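Local coordinates for protein Tni2 (Pseudomonas fluorescens, PDB 6B12) that probably serves as an immunity protein that binds and neutralises a cognate type VI secretion toxin, at residues 46-49 and 53-56; 80-85 and 91-96; 97-102 and 124-129; 114-119 and 134-139. All coordinates share one frame; numbering follows the deposited sequence.

Contact 1 of 4, residues 46-49 and 53-56; sequences LSVV and GLLA
Val48 and Val49, at the end of strand 44-49, face Leu54 of strand 54-58 without forming a beta pair: the CA atoms of Val49 and Leu54 stay 8.0 Å apart. Val48 does most of the work on its side. Its side chain sets out toward 53-56, and its CG2 branch meets CD2 of Leu54 at 4.4 Å. The carbonyl comes closer than the methyl, with Val48 O lying 3.9 Å from that same CD2. Val49 turns its side chain away and offers backbone alone, its carbonyl carbon C approaching Leu54 CD2 at 4.4 Å. One branch of one leucine thus carries the contact. Its placement follows from chi1 (62°), which sets CG between the backbone N and the carbonyl carbon.

Hydrogen bonding goes to other strands: Val48 bonds through its backbone to Ala37, and Leu54 to Val34, both on strand 34-41, while Val48 also packs on Ile67 and Trp69 of strand 64-70. Strand 34-41 thus hydrogen-bonds to both segments, and the contact brings together strands 44-49 and 54-58, which are not paired with each other. Its chemistry is purely van der Waals, which implies modest, weakly directional cohesion; the backbone hydrogen bonds of both segments are made with other strands.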
loop_
_atom_site.group_PDB
_atom_site.type_symbol
_atom_site.label_atom_id
_atom_site.label_comp_id
_atom_site.label_asym_id
_atom_site.label_seq_id
_atom_site.Cartn_x
_atom_site.Cartn_y
_atom_site.Cartn_z
ATOM N N LEU C 46 -18.952 -2.574 18.040
ATOM C CA LEU C 46 -19.394 -2.600 16.653
ATOM C C LEU C 46 -18.321 -3.280 15.827
ATOM O O LEU C 46 -17.137 -3.253 16.173
ATOM C CB LEU C 46 -19.652 -1.181 16.133
ATOM C CG LEU C 46 -20.704 -0.445 16.977
ATOM C CD1 LEU C 46 -20.613 1.037 16.696
ATOM C CD2 LEU C 46 -22.091 -0.983 16.601
ATOM N N SER C 47 -18.728 -3.868 14.716
ATOM C CA SER C 47 -17.722 -4.540 13.911
ATOM C C SER C 47 -18.165 -4.607 12.461
ATOM O O SER C 47 -19.339 -4.428 12.141
ATOM C CB SER C 47 -17.464 -5.954 14.426
ATOM O OG SER C 47 -18.633 -6.729 14.249
ATOM N N VAL C 48 -17.194 -4.886 11.599
ATOM C CA VAL C 48 -17.437 -5.331 10.226
ATOM C C VAL C 48 -16.619 -6.593 10.002
ATOM O O VAL C 48 -15.503 -6.719 10.514
ATOM C CB VAL C 48 -17.069 -4.237 9.207
ATOM C CG1 VAL C 48 -18.039 -3.051 9.366
ATOM C CG2 VAL C 48 -15.617 -3.785 9.410
ATOM N N VAL C 49 -17.176 -7.547 9.261
ATOM C CA VAL C 49 -16.542 -8.856 9.121
ATOM C C VAL C 49 -16.561 -9.239 7.655
ATOM O O VAL C 49 -17.607 -9.146 7.015
ATOM C CB VAL C 49 -17.279 -9.936 9.937
ATOM C CG1 VAL C 49 -16.605 -11.304 9.731
ATOM C CG2 VAL C 49 -17.366 -9.538 11.399
ATOM N N GLY C 53 -11.309 -10.996 3.656
ATOM C CA GLY C 53 -10.269 -10.095 4.089
ATOM C C GLY C 53 -10.675 -8.635 3.929
ATOM O O GLY C 53 -11.480 -8.265 3.056
ATOM N N LEU C 54 -10.114 -7.792 4.793
ATOM C CA LEU C 54 -10.363 -6.359 4.740
ATOM C C LEU C 54 -9.152 -5.632 5.292
ATOM O O LEU C 54 -8.333 -6.202 6.008
ATOM C CB LEU C 54 -11.625 -5.977 5.522
ATOM C CG LEU C 54 -11.600 -6.279 7.033
ATOM C CD1 LEU C 54 -11.140 -5.074 7.860
ATOM C CD2 LEU C 54 -12.987 -6.722 7.530
ATOM N N LEU C 55 -9.046 -4.352 4.950
ATOM C CA LEU C 55 -8.002 -3.494 5.481
ATOM C C LEU C 55 -8.734 -2.324 6.103
ATOM O O LEU C 55 -9.513 -1.663 5.414
ATOM C CB LEU C 55 -7.049 -3.055 4.360
ATOM C CG LEU C 55 -5.741 -2.349 4.675
ATOM C CD1 LEU C 55 -4.799 -3.224 5.539
ATOM C CD2 LEU C 55 -5.073 -1.996 3.355
ATOM N N ALA C 56 -8.513 -2.087 7.402
ATOM C CA ALA C 56 -9.288 -1.076 8.126
ATOM C C ALA C 56 -8.357 -0.116 8.838
ATOM O O ALA C 56 -7.360 -0.542 9.436
ATOM C CB ALA C 56 -10.225 -1.716 9.178
#

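Contact 2 of 4, residues 80-85 and 91-96; sequences LYVVSG and IRIADQ
Strands 78-84 and 90-92 run antiparallel, with Tyr81 and Arg92 as a non-hydrogen-bonded pair and Val82 and Ile91 as a hydrogen-bonded one, closed by Val82 N to Ile91 O (2.9 Å) and Ile91 N to Val82 O (2.9 Å). A third backbone bond, Ile93 N to Leu80 O at 2.9 Å, is nearly straight (169°).

On one face Leu80, Val82 and Ile93 form an apolar cluster. Leu80 and Ile93 run alongside each other in the same direction, CD2 of the leucine resting 3.8 Å from CB of the isoleucine. Val82 instead crosses Ile93 at a slant, bringing its CG2 branch to 3.7 Å from Ile93 CD1. Val82 CG2 stands anti to the valine's own carbonyl carbon, beside its backbone N.

This is a beta hairpin at the margin of a four-stranded antiparallel sheet, 90-92 being its outermost strand within the chain. The clustered face is covered by the C-terminal sheet: Leu80 and Ile93 both reach Tyr108 and Ile139.

The other face carries Tyr81 and Arg92. The aliphatic start of the arginine passes the ring at a slant, CB lying 3.8 Å from Tyr81 CE1, whereas the guanidinium plane stands almost perpendicular to the ring (86°). The arginine head turns to Asp95, where NH2 makes a weak, salt-bridging bond to OD1 at 3.2 Å. Beyond the paired residues a water takes over, accepting from Leu80 N and donating to Ile93 O and Asp95 OD2.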
loop_
_atom_site.group_PDB
_atom_site.type_symbol
_atom_site.label_atom_id
_atom_site.label_comp_id
_atom_site.label_asym_id
_atom_site.label_seq_id
_atom_site.Cartn_x
_atom_site.Cartn_y
_atom_site.Cartn_z
ATOM N N LEU C 80 -13.600 0.480 -1.520
ATOM C CA LEU C 80 -13.320 1.330 -0.365
ATOM C C LEU C 80 -14.607 1.947 0.165
ATOM O O LEU C 80 -15.377 2.537 -0.599
ATOM C CB LEU C 80 -12.327 2.422 -0.763
ATOM C CG LEU C 80 -12.003 3.449 0.323
ATOM C CD1 LEU C 80 -11.319 2.808 1.548
ATOM C CD2 LEU C 80 -11.159 4.586 -0.304
ATOM N N TYR C 81 -14.817 1.838 1.481
ATOM C CA TYR C 81 -15.956 2.434 2.165
ATOM C C TYR C 81 -15.461 3.306 3.304
ATOM O O TYR C 81 -14.451 3.003 3.934
ATOM C CB TYR C 81 -16.881 1.373 2.766
ATOM C CG TYR C 81 -17.448 0.427 1.740
ATOM C CD1 TYR C 81 -18.619 0.742 1.054
ATOM C CD2 TYR C 81 -16.792 -0.765 1.433
ATOM C CE1 TYR C 81 -19.136 -0.131 0.098
ATOM C CE2 TYR C 81 -17.296 -1.639 0.491
ATOM C CZ TYR C 81 -18.471 -1.314 -0.180
ATOM O OH TYR C 81 -18.989 -2.178 -1.123
ATOM N N VAL C 82 -16.199 4.378 3.567
ATOM C CA VAL C 82 -16.063 5.154 4.806
ATOM C C VAL C 82 -17.275 4.825 5.654
ATOM O O VAL C 82 -18.412 5.024 5.221
ATOM C CB VAL C 82 -15.975 6.659 4.530
ATOM C CG1 VAL C 82 -15.992 7.442 5.852
ATOM C CG2 VAL C 82 -14.714 6.953 3.757
ATOM N N VAL C 83 -17.038 4.320 6.861
ATOM C CA VAL C 83 -18.100 3.886 7.755
ATOM C C VAL C 83 -18.131 4.833 8.942
ATOM O O VAL C 83 -17.083 5.188 9.478
ATOM C CB VAL C 83 -17.863 2.437 8.228
ATOM C CG1 VAL C 83 -18.957 1.984 9.165
ATOM C CG2 VAL C 83 -17.732 1.472 7.013
ATOM N N SER C 84 -19.321 5.255 9.333
ATOM C CA SER C 84 -19.438 6.127 10.494
ATOM C C SER C 84 -19.035 5.370 11.766
ATOM O O SER C 84 -19.092 4.142 11.838
ATOM C CB SER C 84 -20.874 6.658 10.622
ATOM O OG SER C 84 -21.795 5.614 10.869
ATOM N N GLY C 85 -18.596 6.118 12.776
ATOM C CA GLY C 85 -18.192 5.465 14.013
ATOM C C GLY C 85 -19.313 4.687 14.675
ATOM O O GLY C 85 -19.070 3.664 15.332
ATOM N N ILE C 91 -20.460 5.060 3.158
ATOM C CA ILE C 91 -20.388 5.644 1.823
ATOM C C ILE C 91 -19.338 4.881 1.033
ATOM O O ILE C 91 -18.213 4.704 1.500
ATOM C CB ILE C 91 -20.017 7.138 1.864
ATOM C CG1 ILE C 91 -20.972 7.909 2.775
ATOM C CG2 ILE C 91 -20.008 7.723 0.429
ATOM C CD1 ILE C 91 -20.548 9.356 3.030
ATOM N N ARG C 92 -19.692 4.455 -0.167
ATOM C CA ARG C 92 -18.723 3.864 -1.072
ATOM C C ARG C 92 -17.945 4.977 -1.767
ATOM O O ARG C 92 -18.541 5.897 -2.349
ATOM C CB ARG C 92 -19.451 2.988 -2.102
ATOM C CG ARG C 92 -18.540 2.297 -3.111
ATOM C CD ARG C 92 -19.376 1.601 -4.167
ATOM N NE ARG C 92 -18.547 0.981 -5.197
ATOM C CZ ARG C 92 -17.940 1.646 -6.172
ATOM N NH1 ARG C 92 -18.057 2.971 -6.265
ATOM N NH2 ARG C 92 -17.224 0.981 -7.077
ATOM N N ILE C 93 -16.618 4.916 -1.690
ATOM C CA ILE C 93 -15.785 5.938 -2.308
ATOM C C ILE C 93 -15.589 5.589 -3.784
ATOM O O ILE C 93 -15.366 4.424 -4.139
ATOM C CB ILE C 93 -14.438 6.046 -1.568
ATOM C CG1 ILE C 93 -14.624 6.346 -0.067
ATOM C CG2 ILE C 93 -13.507 7.044 -2.270
ATOM C CD1 ILE C 93 -15.414 7.631 0.228
ATOM N N ALA C 94 -15.664 6.598 -4.653
ATOM C CA ALA C 94 -15.520 6.361 -6.087
ATOM C C ALA C 94 -14.151 5.759 -6.412
ATOM O O ALA C 94 -13.125 6.231 -5.915
ATOM C CB ALA C 94 -15.718 7.680 -6.845
ATOM N N ASP C 95 -14.129 4.702 -7.245
ATOM C CA ASP C 95 -12.859 4.204 -7.777
ATOM C C ASP C 95 -12.823 4.267 -9.304
ATOM O O ASP C 95 -12.043 3.555 -9.951
ATOM C CB ASP C 95 -12.513 2.798 -7.263
ATOM C CG ASP C 95 -13.612 1.767 -7.484
ATOM O OD1 ASP C 95 -14.429 1.914 -8.408
ATOM O OD2 ASP C 95 -13.625 0.773 -6.721
ATOM N N GLN C 96 -13.657 5.111 -9.889
ATOM C CA GLN C 96 -13.478 5.584 -11.259
ATOM C C GLN C 96 -13.225 7.076 -11.137
ATOM O O GLN C 96 -14.112 7.826 -10.712
ATOM C CB GLN C 96 -14.696 5.279 -12.125
ATOM C CG GLN C 96 -14.764 3.833 -12.522
ATOM C CD GLN C 96 -16.005 3.501 -13.305
ATOM O OE1 GLN C 96 -16.747 4.389 -13.730
ATOM N NE2 GLN C 96 -16.241 2.214 -13.501
HETATM O O HOH W 1 -14.033 1.851 -4.042
#

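Contact 3 of 4, residues 97-102 and 124-129; sequences LLINGQ and CMFSRQ
The C-terminal five-stranded antiparallel sheet is so strongly curled that its edge strand 96-99 lays Leu97 and Ile99 against Phe126 and Arg128 of strand 121-128, the next strand but one. The two short strand segments run at 72° to each other, 10.8 Å apart at closest, so side chains alone bridge them.

Leu97 and Phe126 reach out to meet each other between the strands. The leucine sets one methyl squarely over the aromatic face: CD1 sits 3.5 Å from the ring centroid and only 4° off the normal, a CH-pi contact that touches every ring carbon about equally. The ring is presented to it by a phenylalanine whose CG is anti to the backbone N (chi1 172°). Ile99 CD1 reaches the same ring more loosely, 4.3 Å from Phe126 CE2. Its other branch, CG2, meets NH1 of Arg128 at 3.6 Å, at the edge of the guanidinium and near its plane. The arginine is bent at chi3, and its NH2 forms a salt bridge with Asp131.

Past Ile99 the chain reverses in a type I' turn, Asn100 and Gly101 at its corner, into strand 102-112, which lies between the two strands in sheet order. Tyr108 of that strand meets Phe126 edge-to-face. Leu97 also packs on Ile146 and Ile149 of strand 145-152, the opposite edge of the sheet, while Ile99 and Arg128 both touch Phe135 on strand 134-140.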
loop_
_atom_site.group_PDB
_atom_site.type_symbol
_atom_site.label_atom_id
_atom_site.label_comp_id
_atom_site.label_asym_id
_atom_site.label_seq_id
_atom_site.Cartn_x
_atom_site.Cartn_y
_atom_site.Cartn_z
ATOM N N LEU C 97 -12.009 7.489 -11.471
ATOM C CA LEU C 97 -11.499 8.814 -11.167
ATOM C C LEU C 97 -11.172 9.561 -12.447
ATOM O O LEU C 97 -10.690 8.971 -13.423
ATOM C CB LEU C 97 -10.244 8.720 -10.300
ATOM C CG LEU C 97 -10.439 7.924 -9.009
ATOM C CD1 LEU C 97 -9.160 7.876 -8.174
ATOM C CD2 LEU C 97 -11.602 8.493 -8.232
ATOM N N LEU C 98 -11.441 10.860 -12.429
ATOM C CA LEU C 98 -11.081 11.735 -13.533
ATOM C C LEU C 98 -9.613 12.083 -13.369
ATOM O O LEU C 98 -9.234 12.774 -12.413
ATOM C CB LEU C 98 -11.930 12.999 -13.543
ATOM C CG LEU C 98 -13.173 13.128 -14.406
ATOM C CD1 LEU C 98 -13.803 14.498 -14.156
ATOM C CD2 LEU C 98 -12.824 12.950 -15.868
ATOM N N ILE C 99 -8.786 11.603 -14.288
ATOM C CA ILE C 99 -7.354 11.859 -14.266
ATOM C C ILE C 99 -6.976 12.373 -15.644
ATOM O O ILE C 99 -7.155 11.666 -16.644
ATOM C CB ILE C 99 -6.550 10.601 -13.892
ATOM C CG1 ILE C 99 -6.912 10.121 -12.488
ATOM C CG2 ILE C 99 -5.044 10.847 -14.020
ATOM C CD1 ILE C 99 -6.415 8.722 -12.184
ATOM N N ASN C 100 -6.511 13.620 -15.703
ATOM C CA ASN C 100 -6.137 14.253 -16.963
ATOM C C ASN C 100 -7.277 14.188 -17.980
ATOM O O ASN C 100 -7.078 13.861 -19.156
ATOM C CB ASN C 100 -4.858 13.620 -17.515
ATOM C CG ASN C 100 -4.266 14.408 -18.656
ATOM O OD1 ASN C 100 -4.431 15.624 -18.739
ATOM N ND2 ASN C 100 -3.584 13.711 -19.560
ATOM N N GLY C 101 -8.493 14.487 -17.523
ATOM C CA GLY C 101 -9.641 14.564 -18.415
ATOM C C GLY C 101 -10.231 13.230 -18.834
ATOM O O GLY C 101 -11.202 13.209 -19.606
ATOM N N GLN C 102 -9.670 12.121 -18.380
ATOM C CA GLN C 102 -10.140 10.799 -18.758
ATOM C C GLN C 102 -10.736 10.112 -17.539
ATOM O O GLN C 102 -10.181 10.198 -16.446
ATOM C CB GLN C 102 -8.990 9.960 -19.319
ATOM C CG GLN C 102 -8.288 10.598 -20.506
ATOM C CD GLN C 102 -9.190 10.702 -21.715
ATOM O OE1 GLN C 102 -9.725 9.702 -22.193
ATOM N NE2 GLN C 102 -9.374 11.918 -22.210
ATOM N N CYS C 124 -5.739 6.921 0.509
ATOM C CA CYS C 124 -5.730 5.550 0.024
ATOM C C CYS C 124 -5.039 5.540 -1.329
ATOM O O CYS C 124 -5.225 6.461 -2.146
ATOM C CB CYS C 124 -7.148 4.989 -0.062
ATOM S SG CYS C 124 -7.240 3.190 -0.289
HETATM N N MSE C 125 -4.195 4.536 -1.522
HETATM C CA MSE C 125 -3.383 4.434 -2.729
HETATM C C MSE C 125 -4.195 3.686 -3.775
HETATM O O MSE C 125 -4.739 2.626 -3.498
HETATM C CB MSE C 125 -2.057 3.732 -2.411
HETATM C CG MSE C 125 -1.284 4.381 -1.278
HETATM SE SE MSE C 125 -0.901 6.283 -1.592
HETATM C CE MSE C 125 0.031 5.970 -3.232
ATOM N N PHE C 126 -4.250 4.244 -4.984
ATOM C CA PHE C 126 -5.149 3.804 -6.046
ATOM C C PHE C 126 -4.304 3.321 -7.217
ATOM O O PHE C 126 -3.402 4.039 -7.658
ATOM C CB PHE C 126 -6.035 4.992 -6.451
ATOM C CG PHE C 126 -6.904 4.790 -7.680
ATOM C CD1 PHE C 126 -8.200 4.315 -7.558
ATOM C CD2 PHE C 126 -6.465 5.204 -8.934
ATOM C CE1 PHE C 126 -9.015 4.198 -8.679
ATOM C CE2 PHE C 126 -7.277 5.094 -10.056
ATOM C CZ PHE C 126 -8.542 4.588 -9.939
ATOM N N SER C 127 -4.563 2.090 -7.680
ATOM C CA SER C 127 -3.865 1.523 -8.829
ATOM C C SER C 127 -4.750 1.685 -10.057
ATOM O O SER C 127 -5.808 1.048 -10.148
ATOM C CB SER C 127 -3.532 0.050 -8.579
ATOM O OG SER C 127 -2.738 -0.459 -9.649
ATOM N N ARG C 128 -4.310 2.519 -11.005
ATOM C CA ARG C 128 -5.089 2.771 -12.212
ATOM C C ARG C 128 -5.120 1.511 -13.073
ATOM O O ARG C 128 -4.087 0.909 -13.334
ATOM C CB ARG C 128 -4.475 3.937 -12.991
ATOM C CG ARG C 128 -5.189 4.274 -14.287
ATOM C CD ARG C 128 -4.790 5.657 -14.767
ATOM N NE ARG C 128 -3.394 5.735 -15.210
ATOM C CZ ARG C 128 -2.792 6.867 -15.574
ATOM N NH1 ARG C 128 -3.460 8.026 -15.537
ATOM N NH2 ARG C 128 -1.521 6.845 -15.939
ATOM N N GLN C 129 -6.311 1.095 -13.491
ATOM C CA GLN C 129 -6.451 -0.230 -14.087
ATOM C C GLN C 129 -5.654 -0.363 -15.378
ATOM O O GLN C 129 -5.056 -1.415 -15.639
ATOM C CB GLN C 129 -7.929 -0.527 -14.324
ATOM C CG GLN C 129 -8.213 -1.825 -15.046
ATOM C CD GLN C 129 -9.571 -1.799 -15.729
ATOM O OE1 GLN C 129 -10.610 -1.826 -15.068
ATOM N NE2 GLN C 129 -9.567 -1.722 -17.056
#

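Contact 4 of 4, residues 114-119 and 134-139; sequences FPQVSP and MFRVDI
Stacking comes first: the guanidinium of Arg136 lies flat on the ring of Phe114, planes 6° apart and centres 3.8 Å apart, a cation-pi pair. NH1 sits over the ring, while NH2 overhangs toward Phe114 CB, 3.4 Å away. An arginine chain extended from CG to NE carries the flat group out from the strand to this position.

Salt bridging fixes its rotation. Asp138, two residues on and hence on the same face of the strand, is gripped side-on: NE bonds OD1 at 3.0 Å, almost straight, and NH2 bonds OD2 at 3.0 Å on the syn lone pair. OD1 also receives Thr123 OG1 from strand 121-128.

The setting is the long connection between strands 102-112 and 121-128, folded back over strand 134-140 of the curled sheet. Phe114 also packs on a polar side chain of the partner protein, which places this cluster beside the interface of the complex.

Hydrogen bonding across the contact comes from Gln116, whose NE2 donates to Asp138 OD2 at 3.1 Å from above the carboxylate plane. OD2 thus accepts from two protein donors. Gln116 NE2 also lies 3.5 Å from Arg136 NH2 at the guanidinium edge, the two flat groups nearly perpendicular (89°), a proximity of two donors to the same carboxylate oxygen and not a bond. A water accepts from Arg136 NH2, at 2.8 Å, and donates to Pro115 O.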
loop_
_atom_site.group_PDB
_atom_site.type_symbol
_atom_site.label_atom_id
_atom_site.label_comp_id
_atom_site.label_asym_id
_atom_site.label_seq_id
_atom_site.Cartn_x
_atom_site.Cartn_y
_atom_site.Cartn_z
ATOM N N PHE C 114 -0.371 10.967 5.645
ATOM C CA PHE C 114 0.428 12.158 5.406
ATOM C C PHE C 114 -0.058 13.296 6.297
ATOM O O PHE C 114 -1.165 13.238 6.837
ATOM C CB PHE C 114 0.346 12.583 3.930
ATOM C CG PHE C 114 0.959 11.591 2.981
ATOM C CD1 PHE C 114 2.310 11.624 2.709
ATOM C CD2 PHE C 114 0.176 10.624 2.375
ATOM C CE1 PHE C 114 2.885 10.696 1.830
ATOM C CE2 PHE C 114 0.736 9.674 1.502
ATOM C CZ PHE C 114 2.097 9.727 1.229
ATOM N N PRO C 115 0.746 14.340 6.479
ATOM C CA PRO C 115 0.252 15.525 7.196
ATOM C C PRO C 115 -0.968 16.118 6.508
ATOM O O PRO C 115 -1.031 16.202 5.278
ATOM C CB PRO C 115 1.443 16.494 7.167
ATOM C CG PRO C 115 2.543 15.804 6.417
ATOM C CD PRO C 115 2.202 14.369 6.262
ATOM N N GLN C 116 -1.957 16.510 7.315
ATOM C CA GLN C 116 -3.200 17.047 6.780
ATOM C C GLN C 116 -3.636 18.248 7.603
ATOM O O GLN C 116 -3.306 18.371 8.780
ATOM C CB GLN C 116 -4.327 16.000 6.776
ATOM C CG GLN C 116 -4.032 14.733 5.996
ATOM C CD GLN C 116 -3.983 14.971 4.491
ATOM O OE1 GLN C 116 -4.344 16.051 4.007
ATOM N NE2 GLN C 116 -3.544 13.963 3.747
ATOM N N VAL C 117 -4.415 19.128 6.965
ATOM C CA VAL C 117 -4.969 20.277 7.677
ATOM C C VAL C 117 -6.212 19.904 8.468
ATOM O O VAL C 117 -6.693 20.709 9.269
ATOM C CB VAL C 117 -5.285 21.420 6.689
ATOM C CG1 VAL C 117 -4.148 21.588 5.674
ATOM C CG2 VAL C 117 -6.592 21.151 5.962
ATOM N N SER C 118 -6.742 18.699 8.279
ATOM C CA SER C 118 -7.903 18.252 8.988
ATOM C C SER C 118 -7.752 16.779 9.329
ATOM O O SER C 118 -7.396 15.972 8.446
ATOM C CB SER C 118 -9.169 18.446 8.155
ATOM O OG SER C 118 -10.226 17.718 8.740
ATOM N N PRO C 119 -8.058 16.393 10.569
ATOM C CA PRO C 119 -8.033 14.963 10.923
ATOM C C PRO C 119 -9.061 14.146 10.174
ATOM O O PRO C 119 -9.008 12.904 10.230
ATOM C CB PRO C 119 -8.340 14.964 12.432
ATOM C CG PRO C 119 -7.965 16.315 12.889
ATOM C CD PRO C 119 -8.355 17.233 11.743
HETATM N N MSE C 134 0.248 4.329 -9.898
HETATM C CA MSE C 134 -0.245 4.557 -8.543
HETATM C C MSE C 134 -0.597 6.017 -8.356
HETATM O O MSE C 134 0.141 6.915 -8.797
HETATM C CB MSE C 134 0.794 4.160 -7.483
HETATM C CG MSE C 134 1.273 2.716 -7.545
HETATM SE SE MSE C 134 -0.196 1.452 -7.279
HETATM C CE MSE C 134 -1.077 2.284 -5.752
ATOM N N PHE C 135 -1.714 6.253 -7.687
ATOM C CA PHE C 135 -2.149 7.599 -7.374
ATOM C C PHE C 135 -2.453 7.673 -5.893
ATOM O O PHE C 135 -3.062 6.762 -5.333
ATOM C CB PHE C 135 -3.377 7.997 -8.169
ATOM C CG PHE C 135 -3.090 8.188 -9.613
ATOM C CD1 PHE C 135 -2.989 7.097 -10.456
ATOM C CD2 PHE C 135 -2.898 9.458 -10.121
ATOM C CE1 PHE C 135 -2.693 7.266 -11.803
ATOM C CE2 PHE C 135 -2.616 9.638 -11.469
ATOM C CZ PHE C 135 -2.512 8.545 -12.302
ATOM N N ARG C 136 -2.012 8.752 -5.276
ATOM C CA ARG C 136 -2.392 9.069 -3.906
ATOM C C ARG C 136 -3.733 9.787 -3.936
ATOM O O ARG C 136 -3.872 10.822 -4.615
ATOM C CB ARG C 136 -1.318 9.940 -3.261
ATOM C CG ARG C 136 -1.798 10.609 -1.992
ATOM C CD ARG C 136 -0.705 11.493 -1.421
ATOM N NE ARG C 136 -1.256 12.373 -0.390
ATOM C CZ ARG C 136 -0.531 13.246 0.290
ATOM N NH1 ARG C 136 0.779 13.342 0.055
ATOM N NH2 ARG C 136 -1.109 14.007 1.211
ATOM N N VAL C 137 -4.726 9.239 -3.236
ATOM C CA VAL C 137 -6.077 9.799 -3.212
ATOM C C VAL C 137 -6.395 10.201 -1.780
ATOM O O VAL C 137 -6.526 9.350 -0.896
ATOM C CB VAL C 137 -7.120 8.819 -3.761
ATOM C CG1 VAL C 137 -8.518 9.496 -3.812
ATOM C CG2 VAL C 137 -6.713 8.344 -5.154
ATOM N N ASP C 138 -6.499 11.499 -1.549
ATOM C CA ASP C 138 -6.885 12.018 -0.246
ATOM C C ASP C 138 -8.393 12.197 -0.221
ATOM O O ASP C 138 -8.978 12.739 -1.163
ATOM C CB ASP C 138 -6.190 13.354 0.029
ATOM C CG ASP C 138 -4.710 13.193 0.369
ATOM O OD1 ASP C 138 -4.158 12.066 0.282
ATOM O OD2 ASP C 138 -4.081 14.201 0.730
ATOM N N ILE C 139 -9.014 11.753 0.871
ATOM C CA ILE C 139 -10.462 11.648 0.990
ATOM C C ILE C 139 -10.885 12.285 2.315
ATOM O O ILE C 139 -10.271 12.018 3.344
ATOM C CB ILE C 139 -10.906 10.172 0.923
ATOM C CG1 ILE C 139 -10.522 9.583 -0.453
ATOM C CG2 ILE C 139 -12.419 10.022 1.173
ATOM C CD1 ILE C 139 -10.274 8.076 -0.428
HETATM O O HOH W 2 -0.057 16.029 2.799
HETATM O O HOH W 3 -4.912 16.539 1.233
#

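How the contacts relate
Contact 3 is the most buried and mostly apolar; contact 4, toward the surface, relies on charge, stacking and water; contact 2 combines both, apolar on one face and polar on the other. Contact 1 is the slightest, apolar but only partly buried. Contacts 1 and 2 share the four-stranded sheet and touch where Leu46 CD1 meets Gly85 O. Contacts 3 and 4 share the C-terminal sheet, where 124-129 and 134-139 lie on adjacent strands with probable bonds such as Phe126 O to Phe135 N. Contact 2 links the halves: Leu80 touches both Cys124 and Ile139, whereas contact 1 reaches neither contact 3 nor contact 4.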